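Local coordinates for protein HP0420 homologue (Helicobacter felis, PDB 3LW3) that is of unknown function but adopts a hotdog fold and forms a two-subunit assembly, and may be related to the thioesterases and dehydratases that share this fold, at residues A38-T43 and A64-L69; V55-I60 and V84-P89; F59-A64 and K122-D127; L69-K74 and F98-T103. All coordinates share one frame; numbering follows the deposited sequence.

Contact 1 (A38-T43 and A64-L69); sequences ATVCLT and ASFAAL
The carbonyl oxygen of Ala67 has methyl groups of two neighbouring strands against it: CB of Ala38 lies 3.6 Å from Ala67 O, and CB of Ala100 lies 3.5 Å from the same Ala67 O. This is the hotdog fold at its centre, where strand 37-42 crosses the long helix 57-72 that the antiparallel sheet wraps. The two short segments run nearly antiparallel, at 154°, with axes only 7.4 Å apart. The nearest CA pair is Ala38 with Ala67, 5.7 Å apart, and Ala38 reaches the helix backbone with its methyl alone; the small side chains are consistent with so close an approach. Val40, two residues along the strand and on the same face, meets the helix with both branches. Its CG1, placed beside the backbone N by a chi1 of -49°, reaches the Phe66 ring at an oblique angle, 3.8 Å from Phe66 CD2. Phe66 sends its ring out from the helix with CG anti to its own N (chi1 -180°), and the residue also packs on Cys27 and on His56 of the second subunit. The same Val40 CG1 lies 4.0 Å from Ala67 CA, whereas the other branch, Val40 CG2, meets Ala67 CB at 4.2 Å.

Contact 2 (V55-I60 and V84-P89); sequences VHAGFI and VNLLAP
No ring or amide plane takes part where Ala57 and Ile60 meet Leu86; the contact is made by aliphatic groups. The nearby flat groups are turned to other partners: the side chain of His56 leaves the backbone pointing away from the strand and packs on Gly62 of the second subunit, while the ring of Phe59 lies on Met48. In hotdog-fold terms, the first turn of the central helix 57-72, with His56 at its N-cap, rests against the end of strand 77-86, the outermost strand on that side of the sheet within the chain. The backbones stay well apart, the nearest CA atoms being those of Ala57 and Leu86 at 8.0 Å, and a single long side chain bridges the gap. Leu86 points toward the helix, with CG beside its backbone N (chi1 -68°), and its CD2 ends 3.7 Å from Ala57 CB. The same CD2 lies 4.1 Å from Ala57 CA, and more loosely it approaches Ile60 CG2 at 4.3 Å. Ala57 also touches Ser65 of the second subunit, and Val84 and Asn85 pair in an antiparallel ladder with a strand of that subunit, which carries the sheet across the interface. The other branch of Leu86 stays on its own strand, where Leu86 CD1 lies 3.8 Å from Val84 CG2.

Contact 3 (F59-A64 and K122-D127); sequences FIVGAA and KVFEGD
The segment of helix carrying Ile60 and Ala64 crosses the strand carrying Phe124 at -58°, with axes 10.1 Å apart, and the nearest CA pairs are Ile60 with Phe124 and Ala64 with Gly126. One ring spans that separation. Phe124 has CG anti to its backbone N (chi1 175°), which carries the ring to the helix. Ile60 CG2 lies 3.6 Å from Phe124 CD1, the two side chains lying alongside with opposed directions. Further round the ring, on the same side of its plane, Ala64 CB is 3.4 Å from Phe124 CE2 and 3.5 Å from Phe124 CZ. Val61 adds a looser touch, its CG2 being 4.3 Å from Phe124 CE1. All three approach the ring obliquely. In the hotdog fold this is the inner surface of the sheet packed on the central helix, and the ring of Phe98, from strand 96-105, stacks edge-to-face with Phe124. Val123 and Phe124 both bond through the backbone to Gly116, the pattern of a classic beta bulge. Within the strand, Lys122 NZ forms a salt bridge with Glu125 OE1 at 2.6 Å, meeting that oxygen nearly along its C-O direction.

Contact 4 (L69-K74 and F98-T103); sequences LCALNK and FNATIT
Ala71 and Ala100 form the tight part of this contact: their CB atoms are 3.7 Å apart, and their CA atoms, at 6.0 Å, are the nearest backbone pair across the two segments. Both residues are buried and both point toward the other segment, so the helix approaches the strand with one methyl group from each side between them. Toward Leu72 and Ile102, each partly exposed, the contact opens to solvent, although Ile102 still reaches the helix backbone closely. Ile102 has CG1 beside its backbone N (chi1 -65°), and the extended chi2 of 165° carries CD1 out over the last turn of the helix. There Ile102 CD1 lies 3.6 Å from Ala71 O, an apolar approach to a carbonyl, while Ile102 CG1 stays 4.4 Å from Ala71 CB. Leu72 comes across Ile102 at about a right angle, and the two meet more loosely through their terminal methyls, Leu72 CD1 being 4.1 Å from Ile102 CD1. The helix stops immediately afterwards: Asn73 adopts a positive phi of 53°, yet its N still donates to Leu69 O at 2.8 Å. In this hotdog domain the contact therefore sets the C-terminal end of helix 57-72 against strand 96-105 in the middle of the sheet. That strand is flanked by strand 37-42, where Ala38 bonds to Ala100 through the backbone, and by strand 109-118, whose Ile112 and Val114 touch Ala100 and whose Ser110 touches Leu72.

All four contacts use helix 57-72 and the same antiparallel sheet, so together they trace how a hotdog sheet wraps its central helix. By first segment the chain order is 1, 2, 3, 4, and contact 1 closes before contact 4 opens; along the helix it is 2, 3, 1, 4, with successive centres about 6, 8 and 8 Å apart and contacts 2 and 4 about 19 Å apart. Contacts 2 and 3 reach neighbouring strands 77-86 and 121-132, contacts 1 and 4 neighbouring strands 37-42 and 96-105. Contacts 1, 2 and 3 touch the second subunit, whereas no other chain of the assembly touches contact 4, consistent with the helix's C-terminal end lying away from the interface.

Contact 1 (A38-T43 and A64-L69)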
loop_
_atom_site.group_PDB
_atom_site.type_symbol
_atom_site.label_atom_id
_atom_site.label_comp_id
_atom_site.label_asym_id
_atom_site.label_seq_id
_atom_site.Cartn_x
_atom_site.Cartn_y
_atom_site.Cartn_z
ATOM N N ALA B 38 -1.603 -14.922 8.260
ATOM C CA ALA B 38 -2.923 -14.328 8.035
ATOM C C ALA B 38 -3.251 -14.410 6.567
ATOM O O ALA B 38 -2.351 -14.411 5.702
ATOM C CB ALA B 38 -2.946 -12.892 8.482
ATOM N N THR B 39 -4.546 -14.428 6.286
ATOM C CA THR B 39 -5.036 -14.343 4.890
ATOM C C THR B 39 -6.107 -13.278 4.840
ATOM O O THR B 39 -7.002 -13.246 5.685
ATOM C CB THR B 39 -5.634 -15.673 4.407
ATOM O OG1 THR B 39 -4.632 -16.677 4.354
ATOM C CG2 THR B 39 -6.221 -15.561 3.057
ATOM N N VAL B 40 -6.011 -12.398 3.854
ATOM C CA VAL B 40 -7.093 -11.470 3.524
ATOM C C VAL B 40 -7.462 -11.671 2.070
ATOM O O VAL B 40 -6.633 -12.169 1.252
ATOM C CB VAL B 40 -6.709 -10.000 3.811
ATOM C CG1 VAL B 40 -6.111 -9.852 5.223
ATOM C CG2 VAL B 40 -5.761 -9.444 2.748
ATOM N N CYS B 41 -8.656 -11.226 1.700
ATOM C CA CYS B 41 -9.125 -11.374 0.337
ATOM C C CYS B 41 -9.594 -10.031 -0.241
ATOM O O CYS B 41 -10.461 -9.356 0.329
ATOM C CB CYS B 41 -10.258 -12.389 0.265
ATOM S SG CYS B 41 -10.767 -12.672 -1.460
ATOM N N LEU B 42 -8.989 -9.638 -1.352
ATOM C CA LEU B 42 -9.366 -8.413 -2.047
ATOM C C LEU B 42 -10.177 -8.727 -3.288
ATOM O O LEU B 42 -9.697 -9.393 -4.185
ATOM C CB LEU B 42 -8.123 -7.631 -2.455
ATOM C CG LEU B 42 -8.362 -6.416 -3.358
ATOM C CD1 LEU B 42 -9.107 -5.369 -2.631
ATOM C CD2 LEU B 42 -7.051 -5.873 -3.905
ATOM N N THR B 43 -11.403 -8.230 -3.309
ATOM C CA THR B 43 -12.231 -8.228 -4.521
ATOM C C THR B 43 -12.341 -6.762 -5.017
ATOM O O THR B 43 -13.055 -5.938 -4.432
ATOM C CB THR B 43 -13.566 -8.961 -4.251
ATOM O OG1 THR B 43 -14.085 -8.585 -2.949
ATOM C CG2 THR B 43 -13.303 -10.464 -4.184
ATOM N N ALA B 64 -1.919 -6.302 0.790
ATOM C CA ALA B 64 -0.757 -7.096 1.210
ATOM C C ALA B 64 -0.274 -6.600 2.574
ATOM O O ALA B 64 0.030 -7.389 3.489
ATOM C CB ALA B 64 0.336 -6.980 0.193
ATOM N N SER B 65 -0.243 -5.284 2.729
ATOM C CA SER B 65 0.184 -4.616 3.976
ATOM C C SER B 65 -0.670 -5.035 5.188
ATOM O O SER B 65 -0.155 -5.386 6.252
ATOM C CB SER B 65 0.152 -3.073 3.811
ATOM O OG SER B 65 1.122 -2.618 2.878
ATOM N N PHE B 66 -1.981 -5.002 5.003
ATOM C CA PHE B 66 -2.910 -5.441 6.005
ATOM C C PHE B 66 -2.667 -6.897 6.349
ATOM O O PHE B 66 -2.558 -7.220 7.540
ATOM C CB PHE B 66 -4.326 -5.191 5.519
ATOM C CG PHE B 66 -5.399 -5.600 6.482
ATOM C CD1 PHE B 66 -5.312 -5.325 7.850
ATOM C CD2 PHE B 66 -6.560 -6.183 5.997
ATOM C CE1 PHE B 66 -6.340 -5.696 8.721
ATOM C CE2 PHE B 66 -7.597 -6.531 6.830
ATOM C CZ PHE B 66 -7.483 -6.322 8.219
ATOM N N ALA B 67 -2.568 -7.789 5.353
ATOM C CA ALA B 67 -2.229 -9.224 5.640
ATOM C C ALA B 67 -0.954 -9.330 6.524
ATOM O O ALA B 67 -0.926 -10.059 7.538
ATOM C CB ALA B 67 -1.985 -10.049 4.374
ATOM N N ALA B 68 0.089 -8.617 6.092
ATOM C CA ALA B 68 1.389 -8.620 6.795
ATOM C C ALA B 68 1.201 -8.222 8.275
ATOM O O ALA B 68 1.648 -8.925 9.169
ATOM C CB ALA B 68 2.358 -7.689 6.097
ATOM N N LEU B 69 0.514 -7.109 8.536
ATOM C CA LEU B 69 0.261 -6.650 9.922
ATOM C C LEU B 69 -0.531 -7.703 10.709
ATOM O O LEU B 69 -0.226 -7.958 11.863
ATOM C CB LEU B 69 -0.418 -5.283 9.923
ATOM C CG LEU B 69 0.545 -4.154 9.535
ATOM C CD1 LEU B 69 -0.129 -2.795 9.094
ATOM C CD2 LEU B 69 1.486 -3.918 10.723
#

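Contact 2 (V55-I60 and V84-P89)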
loop_
_atom_site.group_PDB
_atom_site.type_symbol
_atom_site.label_atom_id
_atom_site.label_comp_id
_atom_site.label_asym_id
_atom_site.label_seq_id
_atom_site.Cartn_x
_atom_site.Cartn_y
_atom_site.Cartn_z
ATOM N N VAL B 55 -6.110 -2.189 -11.458
ATOM C CA VAL B 55 -6.325 -1.756 -10.087
ATOM C C VAL B 55 -5.082 -0.995 -9.631
ATOM O O VAL B 55 -3.965 -1.459 -9.828
ATOM C CB VAL B 55 -6.636 -2.951 -9.157
ATOM C CG1 VAL B 55 -6.641 -2.548 -7.658
ATOM C CG2 VAL B 55 -7.984 -3.531 -9.545
ATOM N N HIS B 56 -5.292 0.139 -8.983
ATOM C CA HIS B 56 -4.182 0.949 -8.512
ATOM C C HIS B 56 -3.254 0.233 -7.526
ATOM O O HIS B 56 -3.732 -0.483 -6.601
ATOM C CB HIS B 56 -4.702 2.193 -7.821
ATOM C CG HIS B 56 -3.650 3.232 -7.642
ATOM N ND1 HIS B 56 -3.353 3.811 -6.437
ATOM C CD2 HIS B 56 -2.813 3.790 -8.546
ATOM C CE1 HIS B 56 -2.379 4.695 -6.604
ATOM N NE2 HIS B 56 -2.052 4.708 -7.877
ATOM N N ALA B 57 -1.944 0.418 -7.724
ATOM C CA ALA B 57 -0.956 -0.214 -6.850
ATOM C C ALA B 57 -1.201 0.054 -5.356
ATOM O O ALA B 57 -0.858 -0.808 -4.531
ATOM C CB ALA B 57 0.473 0.195 -7.239
ATOM N N GLY B 58 -1.742 1.219 -4.981
ATOM C CA GLY B 58 -2.034 1.471 -3.578
ATOM C C GLY B 58 -2.956 0.405 -2.978
ATOM O O GLY B 58 -2.730 -0.026 -1.839
ATOM N N PHE B 59 -3.987 -0.023 -3.715
ATOM C CA PHE B 59 -4.892 -1.058 -3.224
ATOM C C PHE B 59 -4.279 -2.487 -3.199
ATOM O O PHE B 59 -4.516 -3.262 -2.256
ATOM C CB PHE B 59 -6.244 -0.946 -3.925
ATOM C CG PHE B 59 -6.946 0.348 -3.575
ATOM C CD1 PHE B 59 -7.538 0.507 -2.302
ATOM C CD2 PHE B 59 -7.001 1.398 -4.476
ATOM C CE1 PHE B 59 -8.163 1.695 -1.943
ATOM C CE2 PHE B 59 -7.617 2.601 -4.097
ATOM C CZ PHE B 59 -8.177 2.751 -2.850
ATOM N N ILE B 60 -3.470 -2.821 -4.204
ATOM C CA ILE B 60 -2.800 -4.133 -4.213
ATOM C C ILE B 60 -1.825 -4.237 -3.010
ATOM O O ILE B 60 -1.898 -5.145 -2.145
ATOM C CB ILE B 60 -2.053 -4.366 -5.512
ATOM C CG1 ILE B 60 -3.015 -4.374 -6.714
ATOM C CG2 ILE B 60 -1.166 -5.631 -5.412
ATOM C CD1 ILE B 60 -4.239 -5.228 -6.521
ATOM N N VAL B 84 8.435 -5.281 -3.058
ATOM C CA VAL B 84 7.260 -5.983 -3.580
ATOM C C VAL B 84 7.272 -6.031 -5.105
ATOM O O VAL B 84 7.767 -5.088 -5.786
ATOM C CB VAL B 84 5.894 -5.397 -3.074
ATOM C CG1 VAL B 84 5.843 -5.321 -1.571
ATOM C CG2 VAL B 84 5.639 -4.071 -3.677
ATOM N N ASN B 85 6.717 -7.121 -5.620
ATOM C CA ASN B 85 6.591 -7.372 -7.072
ATOM C C ASN B 85 5.113 -7.547 -7.398
ATOM O O ASN B 85 4.415 -8.405 -6.808
ATOM C CB ASN B 85 7.327 -8.643 -7.490
ATOM C CG ASN B 85 8.822 -8.559 -7.235
ATOM O OD1 ASN B 85 9.427 -9.520 -6.754
ATOM N ND2 ASN B 85 9.418 -7.429 -7.538
ATOM N N LEU B 86 4.636 -6.690 -8.292
ATOM C CA LEU B 86 3.268 -6.731 -8.769
ATOM C C LEU B 86 3.332 -7.499 -10.074
ATOM O O LEU B 86 3.689 -6.941 -11.126
ATOM C CB LEU B 86 2.671 -5.324 -8.930
ATOM C CG LEU B 86 2.441 -4.581 -7.603
ATOM C CD1 LEU B 86 3.684 -4.191 -6.884
ATOM C CD2 LEU B 86 1.575 -3.316 -7.782
ATOM N N LEU B 87 3.071 -8.804 -10.017
ATOM C CA LEU B 87 3.386 -9.687 -11.158
ATOM C C LEU B 87 2.458 -9.570 -12.363
ATOM O O LEU B 87 2.822 -9.932 -13.481
ATOM C CB LEU B 87 3.509 -11.152 -10.715
ATOM C CG LEU B 87 4.523 -11.388 -9.597
ATOM C CD1 LEU B 87 4.548 -12.815 -9.150
ATOM C CD2 LEU B 87 5.887 -11.021 -10.130
ATOM N N ALA B 88 1.250 -9.076 -12.130
ATOM C CA ALA B 88 0.281 -8.931 -13.200
ATOM C C ALA B 88 -0.765 -7.883 -12.822
ATOM O O ALA B 88 -1.054 -7.716 -11.595
ATOM C CB ALA B 88 -0.395 -10.265 -13.467
ATOM N N PRO B 89 -1.342 -7.199 -13.858
ATOM C CA PRO B 89 -2.392 -6.208 -13.602
ATOM C C PRO B 89 -3.677 -6.911 -13.192
ATOM O O PRO B 89 -4.018 -7.937 -13.744
ATOM C CB PRO B 89 -2.582 -5.514 -14.962
ATOM C CG PRO B 89 -2.176 -6.522 -15.953
ATOM C CD PRO B 89 -0.988 -7.239 -15.294
#

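Contact 3 (F59-A64 and K122-D127)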
loop_
_atom_site.group_PDB
_atom_site.type_symbol
_atom_site.label_atom_id
_atom_site.label_comp_id
_atom_site.label_asym_id
_atom_site.label_seq_id
_atom_site.Cartn_x
_atom_site.Cartn_y
_atom_site.Cartn_z
ATOM N N PHE B 59 -3.987 -0.023 -3.715
ATOM C CA PHE B 59 -4.892 -1.058 -3.224
ATOM C C PHE B 59 -4.279 -2.487 -3.199
ATOM O O PHE B 59 -4.516 -3.262 -2.256
ATOM C CB PHE B 59 -6.244 -0.946 -3.925
ATOM C CG PHE B 59 -6.946 0.348 -3.575
ATOM C CD1 PHE B 59 -7.538 0.507 -2.302
ATOM C CD2 PHE B 59 -7.001 1.398 -4.476
ATOM C CE1 PHE B 59 -8.163 1.695 -1.943
ATOM C CE2 PHE B 59 -7.617 2.601 -4.097
ATOM C CZ PHE B 59 -8.177 2.751 -2.850
ATOM N N ILE B 60 -3.470 -2.821 -4.204
ATOM C CA ILE B 60 -2.800 -4.133 -4.213
ATOM C C ILE B 60 -1.825 -4.237 -3.010
ATOM O O ILE B 60 -1.898 -5.145 -2.145
ATOM C CB ILE B 60 -2.053 -4.366 -5.512
ATOM C CG1 ILE B 60 -3.015 -4.374 -6.714
ATOM C CG2 ILE B 60 -1.166 -5.631 -5.412
ATOM C CD1 ILE B 60 -4.239 -5.228 -6.521
ATOM N N VAL B 61 -0.943 -3.252 -2.898
ATOM C CA VAL B 61 0.019 -3.223 -1.800
ATOM C C VAL B 61 -0.722 -3.006 -0.449
ATOM O O VAL B 61 -0.319 -3.553 0.551
ATOM C CB VAL B 61 1.085 -2.196 -2.077
ATOM C CG1 VAL B 61 2.049 -2.112 -0.894
ATOM C CG2 VAL B 61 1.784 -2.547 -3.425
ATOM N N GLY B 62 -1.782 -2.208 -0.436
ATOM C CA GLY B 62 -2.558 -1.924 0.782
ATOM C C GLY B 62 -3.122 -3.231 1.344
ATOM O O GLY B 62 -3.005 -3.493 2.529
ATOM N N ALA B 63 -3.679 -4.086 0.470
ATOM C CA ALA B 63 -4.203 -5.389 0.916
ATOM C C ALA B 63 -3.059 -6.269 1.497
ATOM O O ALA B 63 -3.203 -6.874 2.574
ATOM C CB ALA B 63 -4.887 -6.089 -0.241
ATOM N N ALA B 64 -1.919 -6.302 0.790
ATOM C CA ALA B 64 -0.757 -7.096 1.210
ATOM C C ALA B 64 -0.274 -6.600 2.574
ATOM O O ALA B 64 0.030 -7.389 3.489
ATOM C CB ALA B 64 0.336 -6.980 0.193
ATOM N N LYS B 122 0.150 -17.313 -8.489
ATOM C CA LYS B 122 0.779 -16.186 -7.802
ATOM C C LYS B 122 0.751 -14.962 -8.715
ATOM O O LYS B 122 1.224 -15.041 -9.865
ATOM C CB LYS B 122 2.228 -16.490 -7.428
ATOM C CG LYS B 122 2.818 -15.423 -6.504
ATOM C CD LYS B 122 4.039 -15.948 -5.768
ATOM C CE LYS B 122 5.044 -16.439 -6.733
ATOM N NZ LYS B 122 6.391 -16.578 -6.024
ATOM N N VAL B 123 0.204 -13.850 -8.228
ATOM C CA VAL B 123 0.182 -12.593 -9.002
ATOM C C VAL B 123 0.821 -11.414 -8.228
ATOM O O VAL B 123 0.936 -10.291 -8.741
ATOM C CB VAL B 123 -1.238 -12.183 -9.411
ATOM C CG1 VAL B 123 -1.837 -13.231 -10.373
ATOM C CG2 VAL B 123 -2.115 -12.041 -8.133
ATOM N N PHE B 124 1.271 -11.699 -6.998
ATOM C CA PHE B 124 1.928 -10.697 -6.150
ATOM C C PHE B 124 2.886 -11.416 -5.216
ATOM O O PHE B 124 2.583 -12.497 -4.692
ATOM C CB PHE B 124 0.870 -9.947 -5.323
ATOM C CG PHE B 124 1.447 -8.978 -4.331
ATOM C CD1 PHE B 124 1.698 -7.648 -4.708
ATOM C CD2 PHE B 124 1.787 -9.394 -3.045
ATOM C CE1 PHE B 124 2.262 -6.752 -3.816
ATOM C CE2 PHE B 124 2.346 -8.493 -2.142
ATOM C CZ PHE B 124 2.557 -7.172 -2.520
ATOM N N GLU B 125 4.032 -10.798 -4.968
ATOM C CA GLU B 125 4.900 -11.325 -3.891
ATOM C C GLU B 125 5.655 -10.167 -3.222
ATOM O O GLU B 125 6.058 -9.207 -3.912
ATOM C CB GLU B 125 5.835 -12.411 -4.435
ATOM C CG GLU B 125 6.905 -11.879 -5.352
ATOM C CD GLU B 125 7.594 -12.941 -6.265
ATOM O OE1 GLU B 125 7.488 -14.171 -6.011
ATOM O OE2 GLU B 125 8.256 -12.511 -7.236
ATOM N N GLY B 126 5.793 -10.207 -1.898
ATOM C CA GLY B 126 6.514 -9.156 -1.222
ATOM C C GLY B 126 7.033 -9.523 0.136
ATOM O O GLY B 126 6.482 -10.428 0.747
ATOM N N ASP B 127 8.069 -8.821 0.588
ATOM C CA ASP B 127 8.548 -8.894 1.978
ATOM C C ASP B 127 8.325 -7.547 2.674
ATOM O O ASP B 127 8.662 -6.491 2.109
ATOM C CB ASP B 127 10.027 -9.295 2.031
ATOM C CG ASP B 127 10.237 -10.715 1.544
ATOM O OD1 ASP B 127 9.566 -11.610 2.070
ATOM O OD2 ASP B 127 11.013 -10.957 0.592
#

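Contact 4 (L69-K74 and F98-T103)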
loop_
_atom_site.group_PDB
_atom_site.type_symbol
_atom_site.label_atom_id
_atom_site.label_comp_id
_atom_site.label_asym_id
_atom_site.label_seq_id
_atom_site.Cartn_x
_atom_site.Cartn_y
_atom_site.Cartn_z
ATOM N N LEU B 69 0.514 -7.109 8.536
ATOM C CA LEU B 69 0.261 -6.650 9.922
ATOM C C LEU B 69 -0.531 -7.703 10.709
ATOM O O LEU B 69 -0.226 -7.958 11.863
ATOM C CB LEU B 69 -0.418 -5.283 9.923
ATOM C CG LEU B 69 0.545 -4.154 9.535
ATOM C CD1 LEU B 69 -0.129 -2.795 9.094
ATOM C CD2 LEU B 69 1.486 -3.918 10.723
ATOM N N CYS B 70 -1.534 -8.323 10.086
ATOM C CA CYS B 70 -2.330 -9.339 10.767
ATOM C C CYS B 70 -1.556 -10.621 11.136
ATOM O O CYS B 70 -1.867 -11.283 12.141
ATOM C CB CYS B 70 -3.555 -9.700 9.937
ATOM S SG CYS B 70 -4.757 -8.394 9.781
ATOM N N ALA B 71 -0.548 -10.970 10.362
ATOM C CA ALA B 71 0.254 -12.154 10.648
ATOM C C ALA B 71 1.010 -12.020 11.975
ATOM O O ALA B 71 1.182 -13.015 12.688
ATOM C CB ALA B 71 1.289 -12.399 9.491
ATOM N N LEU B 72 1.490 -10.812 12.248
ATOM C CA LEU B 72 2.199 -10.527 13.506
ATOM C C LEU B 72 1.203 -10.152 14.627
ATOM O O LEU B 72 1.367 -10.563 15.787
ATOM C CB LEU B 72 3.215 -9.406 13.304
ATOM C CG LEU B 72 3.996 -9.011 14.543
ATOM C CD1 LEU B 72 4.748 -10.233 14.980
ATOM C CD2 LEU B 72 4.900 -7.883 14.152
ATOM N N ASN B 73 0.161 -9.397 14.271
ATOM C CA ASN B 73 -0.943 -9.049 15.160
ATOM C C ASN B 73 -0.496 -8.427 16.495
ATOM O O ASN B 73 -0.928 -8.855 17.548
ATOM C CB ASN B 73 -1.854 -10.266 15.422
ATOM C CG ASN B 73 -3.162 -9.889 16.110
ATOM O OD1 ASN B 73 -3.725 -10.697 16.854
ATOM N ND2 ASN B 73 -3.623 -8.665 15.916
ATOM N N LYS B 74 0.371 -7.429 16.428
ATOM C CA LYS B 74 0.823 -6.700 17.609
ATOM C C LYS B 74 0.312 -5.257 17.635
ATOM O O LYS B 74 0.404 -4.516 16.633
ATOM C CB LYS B 74 2.344 -6.680 17.685
ATOM C CG LYS B 74 2.964 -8.045 17.720
ATOM C CD LYS B 74 3.470 -8.377 19.133
ATOM C CE LYS B 74 3.311 -9.869 19.484
ATOM N NZ LYS B 74 4.518 -10.671 19.159
ATOM N N PHE B 98 -4.399 -12.825 -0.308
ATOM C CA PHE B 98 -3.052 -12.522 0.157
ATOM C C PHE B 98 -2.749 -13.308 1.411
ATOM O O PHE B 98 -3.419 -13.132 2.437
ATOM C CB PHE B 98 -2.880 -11.034 0.468
ATOM C CG PHE B 98 -3.008 -10.148 -0.766
ATOM C CD1 PHE B 98 -1.872 -9.749 -1.487
ATOM C CD2 PHE B 98 -4.258 -9.723 -1.211
ATOM C CE1 PHE B 98 -2.000 -8.938 -2.600
ATOM C CE2 PHE B 98 -4.356 -8.890 -2.380
ATOM C CZ PHE B 98 -3.232 -8.497 -3.020
ATOM N N ASN B 99 -1.728 -14.155 1.328
ATOM C CA ASN B 99 -1.324 -15.050 2.422
ATOM C C ASN B 99 0.016 -14.571 2.988
ATOM O O ASN B 99 1.018 -14.591 2.261
ATOM C CB ASN B 99 -1.190 -16.475 1.869
ATOM C CG ASN B 99 -2.478 -16.973 1.219
ATOM O OD1 ASN B 99 -3.570 -16.772 1.756
ATOM N ND2 ASN B 99 -2.365 -17.593 0.034
ATOM N N ALA B 100 0.004 -14.125 4.246
ATOM C CA ALA B 100 1.199 -13.609 4.940
ATOM C C ALA B 100 1.756 -14.704 5.849
ATOM O O ALA B 100 1.004 -15.403 6.561
ATOM C CB ALA B 100 0.836 -12.443 5.772
ATOM N N THR B 101 3.070 -14.757 5.953
ATOM C CA THR B 101 3.743 -15.673 6.885
ATOM C C THR B 101 4.963 -14.946 7.458
ATOM O O THR B 101 5.792 -14.392 6.712
ATOM C CB THR B 101 4.212 -16.970 6.189
ATOM O OG1 THR B 101 3.134 -17.608 5.493
ATOM C CG2 THR B 101 4.895 -17.972 7.225
ATOM N N ILE B 102 5.119 -14.944 8.778
ATOM C CA ILE B 102 6.323 -14.321 9.377
ATOM C C ILE B 102 7.537 -15.172 8.983
ATOM O O ILE B 102 7.485 -16.419 9.092
ATOM C CB ILE B 102 6.243 -14.347 10.923
ATOM C CG1 ILE B 102 5.061 -13.474 11.435
ATOM C CG2 ILE B 102 7.542 -13.889 11.518
ATOM C CD1 ILE B 102 4.719 -13.742 12.871
ATOM N N THR B 103 8.600 -14.526 8.519
ATOM C CA THR B 103 9.852 -15.224 8.182
ATOM C C THR B 103 11.001 -15.014 9.215
ATOM O O THR B 103 11.861 -15.889 9.383
ATOM C CB THR B 103 10.313 -14.920 6.728
ATOM O OG1 THR B 103 10.532 -13.510 6.606
ATOM C CG2 THR B 103 9.218 -15.413 5.721
#